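Local coordinates for prephenate dehydratase:Amino acid-binding ACT (Brucella abortus, PDB 6VH5), which probably catalyses the conversion of prephenate to phenylpyruvate in phenylalanine biosynthesis and binds phenylalanine at its ACT regulatory domain, at residues D94-I105 against N192-K203; G241-S249 against T259-G267. One frame throughout, in Å; residues are numbered along the deposited sequence.

Contact 1: residues D94-I105 against N192-K203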
loop_
_atom_site.group_PDB
_atom_site.type_symbol
_atom_site.label_atom_id
_atom_site.label_comp_id
_atom_site.label_asym_id
_atom_site.label_seq_id
_atom_site.Cartn_x
_atom_site.Cartn_y
_atom_site.Cartn_z
ATOM N N ASP A 94 9.408 4.164 17.736
ATOM C CA ASP A 94 10.332 5.246 18.050
ATOM C C ASP A 94 11.584 5.104 17.196
ATOM O O ASP A 94 12.684 4.824 17.672
ATOM C CB ASP A 94 10.661 5.287 19.533
ATOM C CG ASP A 94 11.616 6.410 19.860
ATOM O OD1 ASP A 94 11.226 7.588 19.682
ATOM O OD2 ASP A 94 12.766 6.115 20.246
ATOM N N MET A 95 11.377 5.227 15.893
ATOM C CA MET A 95 12.427 4.946 14.935
ATOM C C MET A 95 12.570 6.110 13.976
ATOM O O MET A 95 11.710 6.992 13.888
ATOM C CB MET A 95 12.187 3.641 14.186
ATOM C CG MET A 95 12.469 2.455 15.076
ATOM S SD MET A 95 12.380 0.905 14.211
ATOM C CE MET A 95 11.021 0.121 15.076
ATOM N N HIS A 96 13.707 6.110 13.294
ATOM C CA HIS A 96 14.107 7.230 12.468
ATOM C C HIS A 96 14.561 6.733 11.108
ATOM O O HIS A 96 15.027 5.600 10.954
ATOM C CB HIS A 96 15.238 7.996 13.153
ATOM C CG HIS A 96 14.891 8.463 14.534
ATOM N ND1 HIS A 96 14.564 9.773 14.823
ATOM C CD2 HIS A 96 14.824 7.792 15.708
ATOM C CE1 HIS A 96 14.306 9.883 16.115
ATOM N NE2 HIS A 96 14.464 8.698 16.677
ATOM N N ILE A 97 14.417 7.597 10.118
ATOM C CA ILE A 97 14.927 7.338 8.784
ATOM C C ILE A 97 16.347 7.881 8.719
ATOM O O ILE A 97 16.578 9.064 8.975
ATOM C CB ILE A 97 14.028 7.993 7.733
ATOM C CG1 ILE A 97 12.580 7.570 7.990
ATOM C CG2 ILE A 97 14.487 7.599 6.337
ATOM C CD1 ILE A 97 11.566 8.315 7.167
ATOM N N VAL A 98 17.303 7.019 8.390
ATOM C CA VAL A 98 18.702 7.400 8.297
ATOM C C VAL A 98 19.258 7.171 6.899
ATOM O O VAL A 98 20.472 7.220 6.700
ATOM C CB VAL A 98 19.550 6.665 9.353
ATOM C CG1 VAL A 98 19.163 7.131 10.761
ATOM C CG2 VAL A 98 19.350 5.184 9.223
ATOM N N GLY A 99 18.384 6.933 5.925
ATOM C CA GLY A 99 18.787 6.706 4.559
ATOM C C GLY A 99 17.631 6.286 3.674
ATOM O O GLY A 99 16.558 5.905 4.160
ATOM N N GLU A 100 17.841 6.364 2.364
ATOM C CA GLU A 100 16.875 5.903 1.383
ATOM C C GLU A 100 17.629 5.154 0.294
ATOM O O GLU A 100 18.854 5.244 0.184
ATOM C CB GLU A 100 16.045 7.075 0.791
ATOM C CG GLU A 100 16.814 8.058 -0.089
ATOM C CD GLU A 100 15.913 9.102 -0.791
ATOM O OE1 GLU A 100 14.670 9.082 -0.605
ATOM O OE2 GLU A 100 16.458 9.945 -1.546
ATOM N N TYR A 101 16.898 4.375 -0.491
ATOM C CA TYR A 101 17.537 3.624 -1.565
ATOM C C TYR A 101 16.525 3.382 -2.672
ATOM O O TYR A 101 15.371 3.037 -2.398
ATOM C CB TYR A 101 18.121 2.290 -1.078
ATOM C CG TYR A 101 18.940 1.591 -2.147
ATOM C CD1 TYR A 101 20.231 2.016 -2.451
ATOM C CD2 TYR A 101 18.413 0.527 -2.874
ATOM C CE1 TYR A 101 20.978 1.392 -3.439
ATOM C CE2 TYR A 101 19.151 -0.101 -3.872
ATOM C CZ TYR A 101 20.432 0.334 -4.139
ATOM O OH TYR A 101 21.164 -0.279 -5.118
ATOM N N PHE A 102 16.967 3.558 -3.915
ATOM C CA PHE A 102 16.134 3.346 -5.095
ATOM C C PHE A 102 16.698 2.183 -5.893
ATOM O O PHE A 102 17.824 2.256 -6.397
ATOM C CB PHE A 102 16.070 4.614 -5.955
ATOM C CG PHE A 102 15.348 5.752 -5.291
ATOM C CD1 PHE A 102 15.988 6.540 -4.345
ATOM C CD2 PHE A 102 14.031 6.039 -5.619
ATOM C CE1 PHE A 102 15.326 7.583 -3.729
ATOM C CE2 PHE A 102 13.359 7.082 -5.007
ATOM C CZ PHE A 102 14.008 7.855 -4.061
ATOM N N LEU A 103 15.909 1.123 -6.025
ATOM C CA LEU A 103 16.359 -0.087 -6.712
ATOM C C LEU A 103 15.525 -0.366 -7.957
ATOM O O LEU A 103 14.301 -0.553 -7.854
ATOM C CB LEU A 103 16.328 -1.284 -5.759
ATOM C CG LEU A 103 16.598 -2.644 -6.393
ATOM C CD1 LEU A 103 18.060 -2.759 -6.751
ATOM C CD2 LEU A 103 16.237 -3.726 -5.381
ATOM N N PRO A 104 16.124 -0.390 -9.145
ATOM C CA PRO A 104 15.391 -0.863 -10.334
ATOM C C PRO A 104 15.033 -2.339 -10.195
ATOM O O PRO A 104 15.895 -3.177 -9.920
ATOM C CB PRO A 104 16.379 -0.626 -11.480
ATOM C CG PRO A 104 17.309 0.445 -10.959
ATOM C CD PRO A 104 17.442 0.169 -9.483
ATOM N N ILE A 105 13.749 -2.644 -10.380
ATOM C CA ILE A 105 13.211 -3.991 -10.200
ATOM C C ILE A 105 13.261 -4.731 -11.535
ATOM O O ILE A 105 12.713 -4.258 -12.535
ATOM C CB ILE A 105 11.775 -3.937 -9.653
ATOM C CG1 ILE A 105 11.756 -3.276 -8.287
ATOM C CG2 ILE A 105 11.177 -5.329 -9.556
ATOM C CD1 ILE A 105 12.775 -3.859 -7.327
ATOM N N ASN A 192 10.351 -0.144 -13.517
ATOM C CA ASN A 192 9.747 -0.613 -12.283
ATOM C C ASN A 192 10.777 -0.382 -11.186
ATOM O O ASN A 192 11.843 -1.006 -11.194
ATOM C CB ASN A 192 9.354 -2.082 -12.395
ATOM C CG ASN A 192 8.624 -2.577 -11.169
ATOM O OD1 ASN A 192 8.306 -1.803 -10.268
ATOM N ND2 ASN A 192 8.314 -3.854 -11.150
ATOM N N VAL A 193 10.501 0.581 -10.304
ATOM C CA VAL A 193 11.434 1.010 -9.267
ATOM C C VAL A 193 10.772 0.913 -7.898
ATOM O O VAL A 193 9.585 1.224 -7.747
ATOM C CB VAL A 193 11.927 2.446 -9.528
ATOM C CG1 VAL A 193 13.046 2.801 -8.572
ATOM C CG2 VAL A 193 12.393 2.574 -10.964
ATOM N N THR A 194 11.536 0.467 -6.907
ATOM C CA THR A 194 11.102 0.452 -5.515
ATOM C C THR A 194 11.949 1.426 -4.704
ATOM O O THR A 194 13.177 1.468 -4.855
ATOM C CB THR A 194 11.191 -0.953 -4.894
ATOM O OG1 THR A 194 10.134 -1.773 -5.402
ATOM C CG2 THR A 194 11.045 -0.864 -3.365
ATOM N N ARG A 195 11.294 2.219 -3.865
ATOM C CA ARG A 195 11.988 3.134 -2.968
ATOM C C ARG A 195 11.984 2.556 -1.561
ATOM O O ARG A 195 10.916 2.289 -0.989
ATOM C CB ARG A 195 11.352 4.518 -2.974
ATOM C CG ARG A 195 11.902 5.431 -1.872
ATOM C CD ARG A 195 11.313 6.852 -1.970
ATOM N NE ARG A 195 12.034 7.751 -1.082
ATOM C CZ ARG A 195 11.471 8.619 -0.255
ATOM N NH1 ARG A 195 10.153 8.747 -0.202
ATOM N NH2 ARG A 195 12.238 9.364 0.517
ATOM N N PHE A 196 13.169 2.389 -0.998
ATOM C CA PHE A 196 13.281 1.970 0.385
ATOM C C PHE A 196 13.668 3.155 1.262
ATOM O O PHE A 196 14.242 4.141 0.793
ATOM C CB PHE A 196 14.326 0.861 0.548
ATOM C CG PHE A 196 14.065 -0.359 -0.274
ATOM C CD1 PHE A 196 14.460 -0.418 -1.604
ATOM C CD2 PHE A 196 13.446 -1.463 0.286
ATOM C CE1 PHE A 196 14.234 -1.547 -2.361
ATOM C CE2 PHE A 196 13.214 -2.601 -0.466
ATOM C CZ PHE A 196 13.607 -2.643 -1.791
ATOM N N VAL A 197 13.347 3.036 2.552
ATOM C CA VAL A 197 13.896 3.892 3.597
ATOM C C VAL A 197 14.625 2.996 4.587
ATOM O O VAL A 197 14.186 1.877 4.865
ATOM C CB VAL A 197 12.821 4.729 4.320
ATOM C CG1 VAL A 197 12.328 5.863 3.419
ATOM C CG2 VAL A 197 11.678 3.832 4.759
ATOM N N VAL A 198 15.752 3.482 5.088
ATOM C CA VAL A 198 16.553 2.773 6.076
ATOM C C VAL A 198 16.152 3.275 7.459
ATOM O O VAL A 198 16.234 4.475 7.732
ATOM C CB VAL A 198 18.048 3.000 5.812
ATOM C CG1 VAL A 198 18.903 2.101 6.693
ATOM C CG2 VAL A 198 18.346 2.782 4.330
ATOM N N LEU A 199 15.747 2.360 8.341
ATOM C CA LEU A 199 15.226 2.727 9.649
ATOM C C LEU A 199 16.220 2.389 10.751
ATOM O O LEU A 199 17.020 1.456 10.631
ATOM C CB LEU A 199 13.887 2.040 9.938
ATOM C CG LEU A 199 12.796 2.329 8.904
ATOM C CD1 LEU A 199 11.470 1.782 9.385
ATOM C CD2 LEU A 199 12.690 3.803 8.539
ATOM N N SER A 200 16.155 3.160 11.838
ATOM C CA SER A 200 17.033 2.964 12.981
ATOM C C SER A 200 16.278 3.276 14.265
ATOM O O SER A 200 15.377 4.117 14.285
ATOM C CB SER A 200 18.277 3.862 12.884
ATOM O OG SER A 200 19.004 3.860 14.097
ATOM N N LYS A 201 16.711 2.633 15.352
ATOM C CA LYS A 201 16.105 2.851 16.659
ATOM C C LYS A 201 16.592 4.146 17.287
ATOM O O LYS A 201 15.872 4.758 18.083
ATOM C CB LYS A 201 16.417 1.658 17.572
ATOM C CG LYS A 201 15.973 1.791 19.040
ATOM C CD LYS A 201 16.661 0.734 19.915
ATOM C CE LYS A 201 15.993 0.553 21.277
ATOM N NZ LYS A 201 14.741 -0.249 21.182
ATOM N N ASN A 202 17.786 4.586 16.906
ATOM C CA ASN A 202 18.437 5.756 17.467
ATOM C C ASN A 202 18.516 6.857 16.425
ATOM O O ASN A 202 18.752 6.591 15.242
ATOM C CB ASN A 202 19.827 5.411 17.982
ATOM C CG ASN A 202 19.773 4.483 19.173
ATOM O OD1 ASN A 202 20.233 3.346 19.097
ATOM N ND2 ASN A 202 19.176 4.947 20.269
ATOM N N LYS A 203 18.344 8.091 16.886
ATOM C CA LYS A 203 18.251 9.239 16.010
ATOM C C LYS A 203 19.636 9.684 15.566
ATOM O O LYS A 203 20.590 9.684 16.348
ATOM C CB LYS A 203 17.531 10.378 16.742
ATOM C CG LYS A 203 17.797 11.804 16.238
ATOM C CD LYS A 203 17.223 12.824 17.241
ATOM C CE LYS A 203 17.251 14.257 16.703
ATOM N NZ LYS A 203 16.317 15.154 17.438
#

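Contact 2: residues G241-S249 against T259-G267. With PHE (phenylalanine), chain E; PHE (phenylalanine), chain J; EDO (1,2-ethanediol), chain K.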
loop_
_atom_site.group_PDB
_atom_site.type_symbol
_atom_site.label_atom_id
_atom_site.label_comp_id
_atom_site.label_asym_id
_atom_site.label_seq_id
_atom_site.Cartn_x
_atom_site.Cartn_y
_atom_site.Cartn_z
ATOM N N GLY A 241 11.218 28.630 -1.190
ATOM C CA GLY A 241 11.907 27.809 -2.159
ATOM C C GLY A 241 12.282 26.443 -1.650
ATOM O O GLY A 241 13.310 25.894 -2.063
ATOM N N VAL A 242 11.468 25.869 -0.770
ATOM C CA VAL A 242 11.685 24.513 -0.283
ATOM C C VAL A 242 10.857 23.575 -1.153
ATOM O O VAL A 242 9.626 23.689 -1.199
ATOM C CB VAL A 242 11.285 24.377 1.191
ATOM C CG1 VAL A 242 11.660 22.997 1.699
ATOM C CG2 VAL A 242 11.910 25.466 2.030
ATOM N N ASN A 243 11.526 22.657 -1.850
ATOM C CA ASN A 243 10.829 21.698 -2.701
ATOM C C ASN A 243 10.340 20.532 -1.860
ATOM O O ASN A 243 11.109 19.938 -1.099
ATOM C CB ASN A 243 11.739 21.194 -3.822
ATOM C CG ASN A 243 10.955 20.555 -4.997
ATOM O OD1 ASN A 243 9.864 20.998 -5.370
ATOM N ND2 ASN A 243 11.517 19.484 -5.558
ATOM N N MET A 244 9.051 20.230 -1.973
ATOM C CA MET A 244 8.443 19.072 -1.332
ATOM C C MET A 244 8.271 17.969 -2.375
ATOM O O MET A 244 7.758 18.226 -3.471
ATOM C CB MET A 244 7.100 19.464 -0.717
ATOM C CG MET A 244 6.414 18.377 0.072
ATOM S SD MET A 244 4.955 18.995 0.922
ATOM C CE MET A 244 5.710 20.040 2.181
ATOM N N THR A 245 8.726 16.750 -2.054
ATOM C CA THR A 245 8.711 15.670 -3.028
ATOM C C THR A 245 7.799 14.518 -2.641
ATOM O O THR A 245 7.629 13.591 -3.441
ATOM C CB THR A 245 10.127 15.129 -3.265
ATOM O OG1 THR A 245 10.617 14.510 -2.071
ATOM C CG2 THR A 245 11.071 16.235 -3.669
ATOM N N LYS A 246 7.201 14.544 -1.451
ATOM C CA LYS A 246 6.237 13.517 -1.088
ATOM C C LYS A 246 5.224 14.123 -0.131
ATOM O O LYS A 246 5.587 14.912 0.751
ATOM C CB LYS A 246 6.942 12.308 -0.459
ATOM C CG LYS A 246 6.051 11.096 -0.230
ATOM C CD LYS A 246 6.842 9.977 0.417
ATOM C CE LYS A 246 5.952 8.799 0.788
ATOM N NZ LYS A 246 5.395 8.161 -0.427
ATOM N N LEU A 247 3.957 13.755 -0.307
ATOM C CA LEU A 247 2.913 14.278 0.576
ATOM C C LEU A 247 1.719 13.344 0.515
ATOM O O LEU A 247 1.211 13.052 -0.574
ATOM C CB LEU A 247 2.522 15.712 0.181
ATOM C CG LEU A 247 1.553 16.452 1.110
ATOM C CD1 LEU A 247 2.101 16.475 2.546
ATOM C CD2 LEU A 247 1.287 17.892 0.610
ATOM N N GLU A 248 1.325 12.816 1.664
ATOM C CA GLU A 248 0.237 11.854 1.754
ATOM C C GLU A 248 -0.722 12.237 2.865
ATOM O O GLU A 248 -0.303 12.435 4.009
ATOM C CB GLU A 248 0.780 10.465 2.010
ATOM C CG GLU A 248 1.160 9.684 0.787
ATOM C CD GLU A 248 1.396 8.251 1.165
ATOM O OE1 GLU A 248 1.305 7.990 2.382
ATOM O OE2 GLU A 248 1.604 7.401 0.271
ATOM N N SER A 249 -2.009 12.251 2.547
ATOM C CA SER A 249 -3.029 12.568 3.529
ATOM C C SER A 249 -3.527 11.305 4.218
ATOM O O SER A 249 -3.527 10.205 3.652
ATOM C CB SER A 249 -4.189 13.313 2.873
ATOM O OG SER A 249 -5.157 12.439 2.337
ATOM N N THR A 259 -6.749 15.765 10.094
ATOM C CA THR A 259 -6.020 15.029 9.073
ATOM C C THR A 259 -4.533 15.042 9.396
ATOM O O THR A 259 -3.987 16.079 9.773
ATOM C CB THR A 259 -6.244 15.621 7.676
ATOM O OG1 THR A 259 -7.631 15.943 7.525
ATOM C CG2 THR A 259 -5.848 14.598 6.594
ATOM N N GLN A 260 -3.875 13.899 9.228
ATOM C CA GLN A 260 -2.427 13.844 9.370
ATOM C C GLN A 260 -1.777 13.721 7.994
ATOM O O GLN A 260 -2.323 13.093 7.085
ATOM C CB GLN A 260 -1.986 12.682 10.269
ATOM C CG GLN A 260 -0.507 12.755 10.638
ATOM C CD GLN A 260 -0.144 11.848 11.786
ATOM O OE1 GLN A 260 -0.640 12.011 12.899
ATOM N NE2 GLN A 260 0.734 10.889 11.524
ATOM N N PHE A 261 -0.604 14.337 7.852
ATOM C CA PHE A 261 0.129 14.365 6.595
ATOM C C PHE A 261 1.526 13.812 6.818
ATOM O O PHE A 261 2.152 14.059 7.855
ATOM C CB PHE A 261 0.228 15.794 6.004
ATOM C CG PHE A 261 -1.039 16.268 5.334
ATOM C CD1 PHE A 261 -1.241 16.048 3.963
ATOM C CD2 PHE A 261 -2.048 16.881 6.069
ATOM C CE1 PHE A 261 -2.415 16.447 3.337
ATOM C CE2 PHE A 261 -3.228 17.280 5.454
ATOM C CZ PHE A 261 -3.412 17.065 4.082
ATOM N N TYR A 262 1.997 13.058 5.836
ATOM C CA TYR A 262 3.356 12.542 5.798
ATOM C C TYR A 262 4.068 13.257 4.662
ATOM O O TYR A 262 3.546 13.306 3.548
ATOM C CB TYR A 262 3.342 11.013 5.596
ATOM C CG TYR A 262 4.685 10.320 5.593
ATOM C CD1 TYR A 262 5.106 9.564 6.686
ATOM C CD2 TYR A 262 5.509 10.363 4.466
ATOM C CE1 TYR A 262 6.330 8.892 6.671
ATOM C CE2 TYR A 262 6.736 9.710 4.439
ATOM C CZ TYR A 262 7.143 8.976 5.547
ATOM O OH TYR A 262 8.365 8.335 5.520
ATOM N N ALA A 263 5.243 13.814 4.934
ATOM C CA ALA A 263 5.879 14.680 3.951
ATOM C C ALA A 263 7.390 14.505 3.941
ATOM O O ALA A 263 8.007 14.265 4.984
ATOM C CB ALA A 263 5.544 16.155 4.219
ATOM N N ASP A 264 7.968 14.613 2.746
ATOM C CA ASP A 264 9.405 14.727 2.536
ATOM C C ASP A 264 9.670 16.085 1.890
ATOM O O ASP A 264 8.961 16.469 0.954
ATOM C CB ASP A 264 9.946 13.633 1.599
ATOM C CG ASP A 264 9.756 12.201 2.127
ATOM O OD1 ASP A 264 9.288 11.980 3.269
ATOM O OD2 ASP A 264 10.096 11.277 1.355
ATOM N N ILE A 265 10.678 16.810 2.381
ATOM C CA ILE A 265 11.175 18.007 1.709
ATOM C C ILE A 265 12.667 17.806 1.460
ATOM O O ILE A 265 13.340 17.005 2.121
ATOM C CB ILE A 265 10.938 19.325 2.498
ATOM C CG1 ILE A 265 11.629 19.262 3.853
ATOM C CG2 ILE A 265 9.449 19.640 2.683
ATOM C CD1 ILE A 265 11.427 20.482 4.679
ATOM N N GLU A 266 13.176 18.535 0.476
ATOM C CA GLU A 266 14.604 18.578 0.172
ATOM C C GLU A 266 15.183 19.783 0.903
ATOM O O GLU A 266 14.975 20.930 0.504
ATOM C CB GLU A 266 14.820 18.631 -1.337
ATOM C CG GLU A 266 14.273 17.374 -2.023
ATOM C CD GLU A 266 14.432 17.352 -3.535
ATOM O OE1 GLU A 266 14.342 18.419 -4.191
ATOM O OE2 GLU A 266 14.658 16.244 -4.069
ATOM N N GLY A 267 15.861 19.520 2.002
ATOM C CA GLY A 267 16.404 20.545 2.861
ATOM C C GLY A 267 16.755 19.971 4.214
ATOM O O GLY A 267 16.321 18.880 4.596
HETATM N N PHE E . 7.618 19.617 -5.579
HETATM C CA PHE E . 6.384 20.335 -5.886
HETATM C C PHE E . 6.085 21.345 -4.797
HETATM O O PHE E . 6.808 21.383 -3.796
HETATM C CB PHE E . 5.195 19.387 -6.046
HETATM C CG PHE E . 5.070 18.352 -4.946
HETATM C CD1 PHE E . 5.399 17.028 -5.190
HETATM C CD2 PHE E . 4.610 18.700 -3.683
HETATM C CE1 PHE E . 5.279 16.069 -4.190
HETATM C CE2 PHE E . 4.489 17.758 -2.685
HETATM C CZ PHE E . 4.824 16.440 -2.932
HETATM O OXT PHE E . 5.116 22.100 -4.913
HETATM N N PHE J . -9.275 19.335 4.447
HETATM C CA PHE J . -8.162 20.254 4.651
HETATM C C PHE J . -8.027 21.272 3.518
HETATM O O PHE J . -7.036 22.008 3.470
HETATM C CB PHE J . -6.849 19.490 4.808
HETATM C CG PHE J . -6.660 18.379 3.798
HETATM C CD1 PHE J . -6.893 17.058 4.152
HETATM C CD2 PHE J . -6.227 18.651 2.514
HETATM C CE1 PHE J . -6.719 16.027 3.228
HETATM C CE2 PHE J . -6.051 17.635 1.591
HETATM C CZ PHE J . -6.295 16.315 1.951
HETATM O OXT PHE J . -8.890 21.377 2.639
HETATM C C1 EDO K . 4.275 23.673 -1.620
HETATM O O1 EDO K . 4.148 23.630 -3.053
HETATM C C2 EDO K . 5.741 23.619 -1.172
HETATM O O2 EDO K . 6.661 23.807 -2.259
HETATM O O HOH W 1 14.356 22.507 -1.859
HETATM O O HOH W 2 10.521 11.935 -1.501
#

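Contact 1: residues D94-I105 against N192-K203
Arg195 and its cross-strand neighbours Phe102 and Glu100 show how one long side chain can serve apolar and charged partners in turn. CB of Arg195 lies 3.8 Å from CE2 of Phe102. CG of Arg195 stands over a face of the Phe102 ring, 4.2 Å from the centroid and 27° off the normal, a CH-pi contact. CD of Arg195 reaches the rim, 3.6 Å from Phe102 CZ. The chain runs extended from CG to NE, alongside the phenyl group, and brings the guanidinium to Glu100. There Arg195 NE (3.0 Å) and NH2 (2.7 Å) both donate to Glu100 OE1, which lies at the edge of the guanidinium, near its plane; the carboxylate is turned 83° against it. NH1 goes on to Glu76, while Arg300 and the Ser297 amide take Glu100 OE2.

The strands 96-104 and 193-200 form an antiparallel pair at one margin of a mixed five-stranded sheet, in a catalytic region resembling type 2 periplasmic binding proteins. Ile97 also bonds by its backbone to Leu291 of strand 286-295, so this margin is not bare. On the face opposite Arg195, CB of Leu103 meets the edge of the Phe196 ring. Farther along, OG1 of Thr194, predicted to be essential for activity, is hydrogen-bonded to Asn77 and lies 3.6 Å from CG1 of Ile105. At the other end CB of Lys203 covers a face of the His96 imidazole, 3.5 Å from its centroid.

Contact 2: residues G241-S249 against T259-G267
Leu247 and Met244 pack against Ala263, Phe261 and Ile265 in a beta hairpin of the ACT domain, the ligand-sensing fold with a four-stranded antiparallel sheet backed by helices. Its register slips by one at a classic beta bulge, where Thr245 and Lys246 both face Asp264.

The face carrying Met244, Leu247, Ala263 and Ile265 is the closely packed one. With CG anti to the backbone N (chi1 -173°), Leu247 sends CD1 between CB of Ala263 (3.8 Å) and CD1 of Phe261 (3.7 Å). Met244 is bent at its last torsion, which lays CE against CG2 of Ile265. Helix 229-240 covers this layer through Phe237, Leu234 and Leu230. Through Leu247 and Ser249 the edge strand bonds to the second subunit, extending the sheet across the dimer.

Between the partly exposed side chains of Asn243 and Glu266 the fit is looser. They lie side by side, joined by a weak bond from Asn243 ND2 to Glu266 OE1 (3.3 Å), while Glu266 OE2 pairs with Arg300; one water links Asn243 N to Glu266 O. Deeper in, at the bulge, a second water links buried Thr245 OG1 and Asp264 OD2; Asp264 also bonds Thr218 through OD1 and Arg195 through OD2.

Two bound phenylalanines use this hairpin, each in a pocket shared with the second subunit. One brings its CG to the edge of the Phe261 ring, in its plane, 3.5 Å from Phe261 CZ. The other lies over the bulge, with its CZ 3.4 Å from Lys246 N; its amino nitrogen donates to Met244 O and to Asn243 OD1, 2.6 Å away.

How the contacts relate
Contacts 1 and 2 belong to different domains, catalytic and ACT, yet they touch although their centres are 16 Å apart. The junction is charged: Arg195 NH1 of contact 1 forms a salt bridge with Asp264 OD2 of contact 2 (3.0 Å) and packs on Lys246 CD. Glu76 and Arg300, already partners of contact 1, also reach Lys246 and Glu266, so shared partners bridge the two strand pairs. Nearby, CD1 of Ile97 lies 3.6 Å from OH of Tyr262. The Arg195 side chain is about 10 Å from a bound phenylalanine, and that of Lys246 about 11 Å from that of Thr194, predicted to be essential, a proximity consistent with the feedback inhibition by phenylalanine known for this family.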